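Local coordinates for importin subunit beta-1 (Saccharomyces cerevisiae, PDB 5OWU), which carries proteins into the nucleus by associating with importin alpha, which binds the classical nuclear localization signal of the cargo, at residues A4-L9 with S45-D50; K30-S33 with L38-A41; N67-K72 with A116-A121. All coordinates share one frame; numbering follows the deposited sequence. Where two conformers were deposited one is given.

Interaction 1 of 3, residues A4-L9 with S45-D50; sequences AEFAQL and SQVLID
Val-47 presents both methyls to the first helix because its CG1 lies anti to the backbone N (chi1 173°), leaving CG2 beside that nitrogen. On the facing helix, Phe-6 has its CG anti to the backbone N as well (chi1 -164°), which turns the CD2 edge of the ring to the valine. The fork of Val-47 rests on the CB of Ala-7, with CG1 at 4.0 Å and CG2 at 3.9 Å from that atom. The same CG2 meets Phe-6 CD2 at 3.9 Å, lying beside the rim of the ring and roughly level with it, so this is edge packing and not a CH-pi contact over a face. The small side chain of Ala-7 fits a close backbone approach: its CA is 6.0 Å from that of Val-47. No hydrogen bond crosses between the segments; the 137 Å² buried here comes chiefly from three buried residues in apolar contact. The packing joins helix 3-15 of HEAT 1 to helix 37-48 of HEAT 2. Around it, Phe-6 also touches Leu-29 and Leu-32 of helix 19-35, Val-47 touches Thr-3 and Leu-10, which precede and follow segment 4-9 on helix 3-15, and Thr-53 in the following loop touches both Ala-7 and Val-47.

Interaction 2 of 3, residues K30-S33 with L38-A41; sequences KKLS and LQFA
Ser-33 and Phe-40 mark the closest backbone approach, with their CA atoms 5.2 Å apart. Both segments are helical, 30-33 near the end of helix 19-35 and 38-41 near the start of helix 37-48, so the chain turns within very few residues and the two helices meet beside the turn. Phe-40 has its CG anti to the backbone N (chi1 170°), which swings the ring across to the serine. Ser-33 CB then stands 3.5 Å from the ring centroid and only 8° off the ring normal. These values define a CH-pi contact over the middle of one face, and the nearly equal distances from Ser-33 CB to all six ring carbons of Phe-40 agree with it.

The hydroxyl of Ser-33 is turned back on its own helix: OG donates to Lys-30 O at 2.8 Å, at a C=O...donor angle of 125°. This bond satisfies the polar end of a buried serine and fixes its rotation, leaving the methylene for the ring. The contact is a helix-to-helix junction of the HEAT solenoid, since helix 19-35 belongs to HEAT 1 and helix 37-48 opens HEAT 2.

Leu-32 packs next to the serine, its CG 4.1 Å from Phe-40 CB, while its backbone O lies 4.0 Å from the same CB. Its methyl CD1 comes 3.6 Å from Gln-39 OE1 where the extended glutamine crosses the leucine at about a right angle; this is van der Waals contact and adds no hydrogen bond. At the turn itself, Asn-36 OD1 accepts a hydrogen bond from Gln-39 N. Beyond the segments, Phe-40 also meets Thr-64 of helix 55-67, and Met-1 touches both Leu-32 and Gln-39.

Interaction 3 of 3, residues N67-K72 with A116-A121; sequences NELVSK and AQLIAA
Val-70 and Ala-121 form the tight part of this contact. Val-70 CG1 lies 3.7 Å from Ala-121 CB and equally close to Ala-121 CA, and CG2 of the same valine is 4.0 Å from that CB, so the fork of the valine sits against the alanine. CG1 gets there because it lies anti to the carbonyl carbon, beside the backbone N (chi1 -69°). Leu-69 adds a second touch, its CB 3.9 Å from Ala-121 CB. The lone methyl of Ala-121 is thus met by two consecutive side chains of the loop, and the backbones come to 5.8 Å between the CA atoms of Val-70 and Ala-121.

One turn back along the helix the contact is sparser: Leu-69 and Leu-118 cross obliquely and meet through a single methyl pair, CD1 to CD1 at 3.9 Å. Towards solvent, the two ends of segment 67-72, Asn-67 and Lys-72, are exposed, and Lys-72 is poorly ordered. With no hydrogen bond between the segments, the direct contact between them is wholly apolar.

The loop links helix 55-67 to helix 74-87 and lies against helix 109-126 of HEAT 3. Trp-84 of helix 74-87 touches Leu-69, Leu-65 and Lys-66 of helix 55-67 touch Leu-118 and Ala-121 respectively, and Ala-100 of helix 90-104 packs on Leu-118.

Overall arrangement
All three contacts lie in the N-terminal region of the all-helical solenoid, on the same side of the chain's centre. Interactions 1 and 2 have centres about 12 Å apart and share helix 37-48; both segments of interaction 2 fall, in sequence, between those of interaction 1, and the two contacts meet where Phe-6 CZ lies 3.8 Å from Phe-40 CD1. Interaction 3 follows both in sequence, its centre about 18 Å from that of interaction 1 and 15 Å from that of interaction 2. Leu-48 packs on Leu-118, and Lys-30 with Glu-68 forms a long, weak ion pair. Continuous side-chain packing therefore runs from HEAT 1 through HEAT 2 to HEAT 3.

Interaction 1 of 3, residues A4-L9 with S45-D50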
ATOM      1  N   ALA A   4     -41.402  10.418  18.418  1.00 45.56           N
ATOM      2  CA  ALA A   4     -42.069   9.399  17.616  1.00 52.79           C
ATOM      3  C   ALA A   4     -41.968   9.712  16.127  1.00 44.74           C
ATOM      4  O   ALA A   4     -41.713   8.815  15.315  1.00 42.53           O
ATOM      5  CB  ALA A   4     -43.530   9.272  18.046  1.00 65.75           C
ATOM      6  N   GLU A   5     -42.162  10.979  15.753  1.00 47.50           N
ATOM      7  CA  GLU A   5     -42.065  11.360  14.346  1.00 51.20           C
ATOM      8  C   GLU A   5     -40.652  11.157  13.818  1.00 41.69           C
ATOM      9  O   GLU A   5     -40.463  10.642  12.710  1.00 39.54           O
ATOM     10  CB  GLU A   5     -42.492  12.816  14.170  1.00 47.38           C
ATOM     11  CG  GLU A   5     -43.928  13.099  14.574  1.00 56.08           C
ATOM     12  CD  GLU A   5     -44.230  14.582  14.634  1.00 69.81           C
ATOM     13  OE1 GLU A   5     -43.273  15.384  14.667  1.00 67.98           O
ATOM     14  OE2 GLU A   5     -45.423  14.946  14.650  1.00 80.14           O
ATOM     15  N   PHE A   6     -39.646  11.572  14.593  1.00 40.78           N
ATOM     16  CA  PHE A   6     -38.259  11.373  14.185  1.00 43.22           C
ATOM     17  C   PHE A   6     -37.969   9.891  13.991  1.00 31.87           C
ATOM     18  O   PHE A   6     -37.373   9.480  12.982  1.00 37.52           O
ATOM     19  CB  PHE A   6     -37.324  11.983  15.233  1.00 37.93           C
ATOM     20  CG  PHE A   6     -35.915  12.175  14.754  1.00 35.68           C
ATOM     21  CD1 PHE A   6     -35.610  13.185  13.863  1.00 31.23           C
ATOM     22  CD2 PHE A   6     -34.891  11.353  15.204  1.00 34.18           C
ATOM     23  CE1 PHE A   6     -34.320  13.372  13.419  1.00 32.20           C
ATOM     24  CE2 PHE A   6     -33.594  11.539  14.762  1.00 35.48           C
ATOM     25  CZ  PHE A   6     -33.308  12.547  13.866  1.00 36.76           C
ATOM     26  N   ALA A   7     -38.406   9.068  14.948  1.00 32.97           N
ATOM     27  CA  ALA A   7     -38.208   7.629  14.836  1.00 34.91           C
ATOM     28  C   ALA A   7     -38.861   7.091  13.575  1.00 31.30           C
ATOM     29  O   ALA A   7     -38.307   6.210  12.907  1.00 32.76           O
ATOM     30  CB  ALA A   7     -38.767   6.921  16.070  1.00 42.12           C
ATOM     31  N   GLN A   8     -40.038   7.617  13.226  1.00 37.13           N
ATOM     32  CA  GLN A   8     -40.712   7.177  12.007  1.00 42.33           C
ATOM     33  C   GLN A   8     -39.913   7.560  10.765  1.00 45.05           C
ATOM     34  O   GLN A   8     -39.817   6.768   9.819  1.00 38.22           O
ATOM     35  CB  GLN A   8     -42.122   7.769  11.944  1.00 41.20           C
ATOM     36  CG  GLN A   8     -42.997   7.180  10.843  1.00 51.18           C
ATOM     37  CD  GLN A   8     -43.307   5.715  11.076  1.00 56.11           C
ATOM     38  OE1 GLN A   8     -43.834   5.339  12.123  1.00 69.19           O
ATOM     39  NE2 GLN A   8     -42.969   4.876  10.106  1.00 59.04           N
ATOM     40  N   LEU A   9     -39.348   8.771  10.737  1.00 37.68           N
ATOM     41  CA  LEU A   9     -38.453   9.144   9.642  1.00 35.18           C
ATOM     42  C   LEU A   9     -37.303   8.150   9.496  1.00 37.52           C
ATOM     43  O   LEU A   9     -37.056   7.635   8.402  1.00 40.64           O
ATOM     44  CB  LEU A   9     -37.898  10.555   9.860  1.00 35.82           C
ATOM     45  CG  LEU A   9     -38.776  11.753   9.503  1.00 53.96           C
ATOM     46  CD1 LEU A   9     -38.047  13.031   9.917  1.00 49.08           C
ATOM     47  CD2 LEU A   9     -39.103  11.780   8.015  1.00 50.53           C
ATOM     48  N   SER A  45     -30.595  10.966  20.076  1.00 24.15           N
ATOM     49  CA  SER A  45     -30.276  10.319  21.338  1.00 24.90           C
ATOM     50  C   SER A  45     -31.526   9.779  22.025  1.00 33.05           C
ATOM     51  O   SER A  45     -31.454   8.749  22.705  1.00 26.93           O
ATOM     52  CB  SER A  45     -29.527  11.293  22.249  1.00 23.86           C
ATOM     53  OG  SER A  45     -30.420  12.091  23.011  1.00 24.94           O
ATOM     54  N   GLN A  46     -32.683  10.431  21.844  1.00 30.33           N
ATOM     55  CA  GLN A  46     -33.900   9.934  22.481  0.52 31.77           C
ATOM     56  C   GLN A  46     -34.410   8.675  21.787  1.00 31.87           C
ATOM     57  O   GLN A  46     -34.907   7.756  22.446  1.00 32.66           O
ATOM     58  CB  GLN A  46     -34.984  11.016  22.497  0.52 32.83           C
ATOM     59  CG  GLN A  46     -34.762  12.140  23.523  0.52 38.87           C
ATOM     60  CD  GLN A  46     -34.854  11.697  24.990  0.52 36.33           C
ATOM     61  OE1 GLN A  46     -34.191  12.274  25.858  0.52 38.53           O
ATOM     62  NE2 GLN A  46     -35.689  10.693  25.277  0.52 31.38           N
ATOM     63  N   VAL A  47     -34.287   8.602  20.462  1.00 33.23           N
ATOM     64  CA  VAL A  47     -34.717   7.397  19.761  1.00 30.36           C
ATOM     65  C   VAL A  47     -33.802   6.232  20.110  1.00 31.20           C
ATOM     66  O   VAL A  47     -34.261   5.097  20.288  1.00 30.14           O
ATOM     67  CB  VAL A  47     -34.778   7.649  18.244  1.00 32.29           C
ATOM     68  CG1 VAL A  47     -35.048   6.347  17.481  1.00 37.95           C
ATOM     69  CG2 VAL A  47     -35.860   8.680  17.925  1.00 39.86           C
ATOM     70  N   LEU A  48     -32.498   6.494  20.243  1.00 31.54           N
ATOM     71  CA  LEU A  48     -31.577   5.432  20.650  1.00 26.14           C
ATOM     72  C   LEU A  48     -32.110   4.646  21.846  1.00 29.09           C
ATOM     73  O   LEU A  48     -31.991   3.419  21.887  1.00 29.31           O
ATOM     74  CB  LEU A  48     -30.206   6.023  20.970  1.00 29.23           C
ATOM     75  CG  LEU A  48     -29.143   5.075  21.528  1.00 29.96           C
ATOM     76  CD1 LEU A  48     -28.938   3.857  20.631  1.00 26.28           C
ATOM     77  CD2 LEU A  48     -27.846   5.834  21.703  1.00 24.11           C
ATOM     78  N   ILE A  49     -32.716   5.329  22.819  1.00 27.86           N
ATOM     79  CA  ILE A  49     -33.173   4.682  24.045  1.00 29.89           C
ATOM     80  C   ILE A  49     -34.665   4.354  24.013  1.00 31.37           C
ATOM     81  O   ILE A  49     -35.212   3.917  25.029  1.00 41.34           O
ATOM     82  CB  ILE A  49     -32.849   5.536  25.284  1.00 31.51           C
ATOM     83  CG1 ILE A  49     -33.568   6.892  25.209  1.00 35.52           C
ATOM     84  CG2 ILE A  49     -31.339   5.723  25.426  1.00 33.39           C
ATOM     85  CD1 ILE A  49     -33.562   7.661  26.502  1.00 47.71           C
ATOM     86  N   ASP A  50     -35.338   4.562  22.883  1.00 43.19           N
ATOM     87  CA  ASP A  50     -36.792   4.394  22.810  1.00 42.89           C
ATOM     88  C   ASP A  50     -37.111   2.938  22.488  1.00 37.83           C
ATOM     89  O   ASP A  50     -36.982   2.495  21.345  1.00 44.27           O
ATOM     90  CB  ASP A  50     -37.383   5.341  21.772  1.00 45.00           C
ATOM     91  CG  ASP A  50     -38.886   5.165  21.602  1.00 48.83           C
ATOM     92  OD1 ASP A  50     -39.569   4.839  22.594  1.00 53.73           O
ATOM     93  OD2 ASP A  50     -39.378   5.348  20.471  1.00 44.59           O
TER

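Interaction 2 of 3, residues K30-S33 with L38-A41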
ATOM      1  N   LYS A  30     -31.511  14.652   6.923  1.00 39.08           N
ATOM      2  CA  LYS A  30     -30.362  15.522   6.683  1.00 42.21           C
ATOM      3  C   LYS A  30     -30.752  16.992   6.819  1.00 42.97           C
ATOM      4  O   LYS A  30     -29.989  17.804   7.361  1.00 35.67           O
ATOM      5  CB  LYS A  30     -29.779  15.241   5.297  1.00 47.20           C
ATOM      6  CG  LYS A  30     -28.472  15.964   4.996  1.00 57.17           C
ATOM      7  CD  LYS A  30     -27.299  15.377   5.769  1.00 64.21           C
ATOM      8  CE  LYS A  30     -25.994  16.074   5.401  1.00 73.40           C
ATOM      9  NZ  LYS A  30     -24.849  15.629   6.253  1.00 72.22           N
ATOM     10  N   LYS A  31     -31.946  17.348   6.352  1.00 35.90           N
ATOM     11  CA  LYS A  31     -32.385  18.738   6.418  1.00 50.58           C
ATOM     12  C   LYS A  31     -32.553  19.192   7.858  1.00 42.11           C
ATOM     13  O   LYS A  31     -32.224  20.336   8.193  1.00 31.97           O
ATOM     14  CB  LYS A  31     -33.695  18.916   5.648  1.00 41.24           C
ATOM     15  CG  LYS A  31     -34.465  20.202   5.973  1.00 47.91           C
ATOM     16  CD  LYS A  31     -35.834  20.197   5.302  1.00 58.38           C
ATOM     17  CE  LYS A  31     -36.725  21.312   5.836  1.00 65.23           C
ATOM     18  NZ  LYS A  31     -36.144  22.664   5.604  1.00 65.25           N
ATOM     19  N   LEU A  32     -33.079  18.330   8.726  1.00 38.44           N
ATOM     20  CA  LEU A  32     -33.155  18.714  10.130  1.00 39.94           C
ATOM     21  C   LEU A  32     -31.761  18.829  10.738  1.00 41.98           C
ATOM     22  O   LEU A  32     -31.500  19.737  11.537  1.00 38.81           O
ATOM     23  CB  LEU A  32     -34.006  17.723  10.920  1.00 44.49           C
ATOM     24  CG  LEU A  32     -34.186  18.105  12.397  1.00 55.88           C
ATOM     25  CD1 LEU A  32     -34.926  19.434  12.532  1.00 51.72           C
ATOM     26  CD2 LEU A  32     -34.907  17.016  13.180  1.00 52.59           C
ATOM     27  N   SER A  33     -30.843  17.932  10.372  1.00 38.90           N
ATOM     28  CA  SER A  33     -29.487  18.059  10.901  1.00 38.91           C
ATOM     29  C   SER A  33     -28.859  19.378  10.481  1.00 41.61           C
ATOM     30  O   SER A  33     -28.062  19.950  11.233  1.00 31.70           O
ATOM     31  CB  SER A  33     -28.609  16.894  10.447  1.00 29.90           C
ATOM     32  OG  SER A  33     -28.001  17.152   9.194  1.00 41.33           O
ATOM     33  N   LEU A  38     -29.041  21.016  17.065  1.00 29.37           N
ATOM     34  CA  LEU A  38     -29.340  20.733  18.467  1.00 28.56           C
ATOM     35  C   LEU A  38     -30.499  19.751  18.583  1.00 32.88           C
ATOM     36  O   LEU A  38     -30.399  18.727  19.271  1.00 29.96           O
ATOM     37  CB  LEU A  38     -29.655  22.038  19.208  1.00 37.61           C
ATOM     38  CG  LEU A  38     -29.761  22.024  20.742  1.00 32.38           C
ATOM     39  CD1 LEU A  38     -29.858  23.457  21.244  1.00 43.91           C
ATOM     40  CD2 LEU A  38     -30.945  21.228  21.269  1.00 32.88           C
ATOM     41  N   GLN A  39     -31.613  20.045  17.907  1.00 32.85           N
ATOM     42  CA  GLN A  39     -32.775  19.164  17.998  1.00 32.88           C
ATOM     43  C   GLN A  39     -32.494  17.812  17.346  1.00 26.76           C
ATOM     44  O   GLN A  39     -32.878  16.769  17.882  1.00 29.13           O
ATOM     45  CB  GLN A  39     -33.997  19.830  17.356  1.00 36.69           C
ATOM     46  CG  GLN A  39     -35.270  19.004  17.484  1.00 47.57           C
ATOM     47  CD  GLN A  39     -36.483  19.645  16.815  1.00 65.17           C
ATOM     48  OE1 GLN A  39     -36.369  20.289  15.769  1.00 52.29           O
ATOM     49  NE2 GLN A  39     -37.654  19.460  17.417  1.00 55.26           N
ATOM     50  N   PHE A  40     -31.850  17.811  16.179  1.00 24.87           N
ATOM     51  CA  PHE A  40     -31.498  16.559  15.508  1.00 28.39           C
ATOM     52  C   PHE A  40     -30.711  15.634  16.439  1.00 25.55           C
ATOM     53  O   PHE A  40     -31.011  14.438  16.560  1.00 25.41           O
ATOM     54  CB  PHE A  40     -30.698  16.892  14.246  1.00 28.62           C
ATOM     55  CG  PHE A  40     -30.072  15.707  13.584  1.00 30.24           C
ATOM     56  CD1 PHE A  40     -30.756  14.995  12.619  1.00 30.80           C
ATOM     57  CD2 PHE A  40     -28.786  15.317  13.912  1.00 31.85           C
ATOM     58  CE1 PHE A  40     -30.175  13.905  11.998  1.00 35.09           C
ATOM     59  CE2 PHE A  40     -28.201  14.227  13.304  1.00 31.39           C
ATOM     60  CZ  PHE A  40     -28.897  13.518  12.344  1.00 37.67           C
ATOM     61  N   ALA A  41     -29.707  16.181  17.122  1.00 27.21           N
ATOM     62  CA  ALA A  41     -28.880  15.370  18.012  1.00 25.94           C
ATOM     63  C   ALA A  41     -29.664  14.910  19.236  1.00 32.70           C
ATOM     64  O   ALA A  41     -29.586  13.735  19.629  1.00 32.31           O
ATOM     65  CB  ALA A  41     -27.643  16.162  18.430  1.00 25.80           C
TER

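Interaction 3 of 3, residues N67-K72 with A116-A121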
ATOM      1  N   ASN A  67     -21.894   9.840  12.885  1.00 26.58           N
ATOM      2  CA  ASN A  67     -21.308  10.285  11.632  1.00 32.13           C
ATOM      3  C   ASN A  67     -21.442  11.784  11.420  1.00 33.44           C
ATOM      4  O   ASN A  67     -20.828  12.306  10.488  1.00 33.08           O
ATOM      5  CB  ASN A  67     -21.943   9.534  10.466  1.00 39.37           C
ATOM      6  CG  ASN A  67     -21.464   8.095  10.375  1.00 46.96           C
ATOM      7  OD1 ASN A  67     -20.356   7.764  10.816  1.00 37.71           O
ATOM      8  ND2 ASN A  67     -22.294   7.235   9.803  1.00 51.52           N
ATOM      9  N   GLU A  68     -22.219  12.485  12.245  1.00 33.19           N
ATOM     10  CA  GLU A  68     -22.182  13.946  12.246  1.00 31.80           C
ATOM     11  C   GLU A  68     -21.230  14.514  13.299  1.00 34.38           C
ATOM     12  O   GLU A  68     -21.201  15.733  13.505  1.00 29.10           O
ATOM     13  CB  GLU A  68     -23.587  14.511  12.469  1.00 26.15           C
ATOM     14  CG  GLU A  68     -24.584  14.155  11.375  1.00 30.52           C
ATOM     15  CD  GLU A  68     -24.168  14.672  10.009  1.00 40.65           C
ATOM     16  OE1 GLU A  68     -23.586  15.770   9.944  1.00 32.73           O
ATOM     17  OE2 GLU A  68     -24.409  13.974   9.004  1.00 46.11           O
ATOM     18  N   LEU A  69     -20.458  13.665  13.967  1.00 31.90           N
ATOM     19  CA  LEU A  69     -19.583  14.093  15.049  1.00 28.28           C
ATOM     20  C   LEU A  69     -18.117  13.772  14.809  1.00 33.86           C
ATOM     21  O   LEU A  69     -17.251  14.501  15.299  1.00 33.91           O
ATOM     22  CB  LEU A  69     -20.027  13.448  16.373  1.00 28.49           C
ATOM     23  CG  LEU A  69     -21.361  13.930  16.944  1.00 27.01           C
ATOM     24  CD1 LEU A  69     -21.751  13.120  18.171  1.00 25.65           C
ATOM     25  CD2 LEU A  69     -21.308  15.409  17.281  1.00 25.13           C
ATOM     26  N   VAL A  70     -17.815  12.716  14.059  1.00 38.21           N
ATOM     27  CA  VAL A  70     -16.446  12.374  13.707  1.00 35.97           C
ATOM     28  C   VAL A  70     -16.402  12.063  12.222  1.00 40.21           C
ATOM     29  O   VAL A  70     -17.403  11.690  11.609  1.00 45.24           O
ATOM     30  CB  VAL A  70     -15.902  11.182  14.523  1.00 29.46           C
ATOM     31  CG1 VAL A  70     -15.704  11.584  15.975  1.00 50.53           C
ATOM     32  CG2 VAL A  70     -16.848   9.983  14.411  1.00 40.05           C
ATOM     33  N   SER A  71     -15.215  12.234  11.646  1.00 48.14           N
ATOM     34  CA  SER A  71     -14.993  11.987  10.231  1.00 46.43           C
ATOM     35  C   SER A  71     -13.558  11.524  10.045  1.00 50.08           C
ATOM     36  O   SER A  71     -12.709  11.702  10.922  1.00 46.21           O
ATOM     37  CB  SER A  71     -15.261  13.241   9.393  1.00 50.31           C
ATOM     38  OG  SER A  71     -14.937  13.029   8.032  1.00 56.03           O
ATOM     39  N   LYS A  72     -13.292  10.917   8.891  1.00 72.16           N
ATOM     40  CA  LYS A  72     -11.909  10.657   8.512  1.00 79.02           C
ATOM     41  C   LYS A  72     -11.226  11.948   8.082  1.00 73.78           C
ATOM     42  O   LYS A  72     -10.106  12.244   8.512  1.00 78.72           O
ATOM     43  CB  LYS A  72     -11.850   9.613   7.397  1.00 88.56           C
ATOM     44  CG  LYS A  72     -12.030   8.176   7.883  1.00 91.15           C
ATOM     45  CD  LYS A  72     -11.660   7.160   6.803  1.00102.50           C
ATOM     46  CE  LYS A  72     -10.151   7.102   6.569  1.00 97.76           C
ATOM     47  NZ  LYS A  72      -9.783   6.146   5.490  1.00 98.83           N
ATOM     48  N   ALA A 116     -21.805   2.729  22.173  1.00 24.52           N
ATOM     49  CA  ALA A 116     -20.371   2.834  22.411  1.00 29.83           C
ATOM     50  C   ALA A 116     -19.702   3.684  21.341  1.00 22.32           C
ATOM     51  O   ALA A 116     -18.812   4.489  21.642  1.00 24.98           O
ATOM     52  CB  ALA A 116     -19.740   1.441  22.456  1.00 25.45           C
ATOM     53  N   GLN A 117     -20.109   3.514  20.081  1.00 23.16           N
ATOM     54  CA  GLN A 117     -19.542   4.341  19.019  1.00 21.35           C
ATOM     55  C   GLN A 117     -19.921   5.813  19.191  1.00 21.52           C
ATOM     56  O   GLN A 117     -19.095   6.708  18.952  1.00 22.35           O
ATOM     57  CB  GLN A 117     -19.997   3.822  17.660  1.00 28.04           C
ATOM     58  CG  GLN A 117     -19.545   2.413  17.347  1.00 31.14           C
ATOM     59  CD  GLN A 117     -19.823   2.021  15.909  1.00 36.13           C
ATOM     60  OE1 GLN A 117     -19.360   2.670  14.974  1.00 37.45           O
ATOM     61  NE2 GLN A 117     -20.580   0.948  15.727  1.00 42.16           N
ATOM     62  N   LEU A 118     -21.163   6.082  19.610  1.00 24.90           N
ATOM     63  CA  LEU A 118     -21.595   7.464  19.827  1.00 21.00           C
ATOM     64  C   LEU A 118     -20.837   8.104  20.984  1.00 19.71           C
ATOM     65  O   LEU A 118     -20.345   9.240  20.876  1.00 25.25           O
ATOM     66  CB  LEU A 118     -23.107   7.498  20.090  1.00 21.67           C
ATOM     67  CG  LEU A 118     -23.726   8.864  20.415  1.00 25.29           C
ATOM     68  CD1 LEU A 118     -23.528   9.803  19.261  1.00 25.25           C
ATOM     69  CD2 LEU A 118     -25.194   8.726  20.733  1.00 24.22           C
ATOM     70  N   ILE A 119     -20.750   7.390  22.109  1.00 19.57           N
ATOM     71  CA  ILE A 119     -19.964   7.858  23.243  1.00 18.65           C
ATOM     72  C   ILE A 119     -18.541   8.153  22.802  1.00 21.10           C
ATOM     73  O   ILE A 119     -17.968   9.187  23.159  1.00 23.52           O
ATOM     74  CB  ILE A 119     -20.000   6.824  24.384  1.00 24.28           C
ATOM     75  CG1 ILE A 119     -21.391   6.796  25.019  1.00 30.78           C
ATOM     76  CG2 ILE A 119     -18.932   7.131  25.435  1.00 22.80           C
ATOM     77  CD1 ILE A 119     -21.640   5.586  25.891  1.00 31.45           C
ATOM     78  N   ALA A 120     -17.953   7.256  22.006  1.00 26.24           N
ATOM     79  CA  ALA A 120     -16.590   7.466  21.534  1.00 29.39           C
ATOM     80  C   ALA A 120     -16.468   8.767  20.751  1.00 29.29           C
ATOM     81  O   ALA A 120     -15.496   9.509  20.923  1.00 25.00           O
ATOM     82  CB  ALA A 120     -16.138   6.286  20.673  1.00 27.69           C
ATOM     83  N   ALA A 121     -17.433   9.054  19.871  1.00 23.39           N
ATOM     84  CA  ALA A 121     -17.364  10.278  19.067  1.00 23.94           C
ATOM     85  C   ALA A 121     -17.435  11.530  19.943  1.00 19.77           C
ATOM     86  O   ALA A 121     -16.643  12.479  19.787  1.00 24.01           O
ATOM     87  CB  ALA A 121     -18.498  10.285  18.042  1.00 26.23           C
TER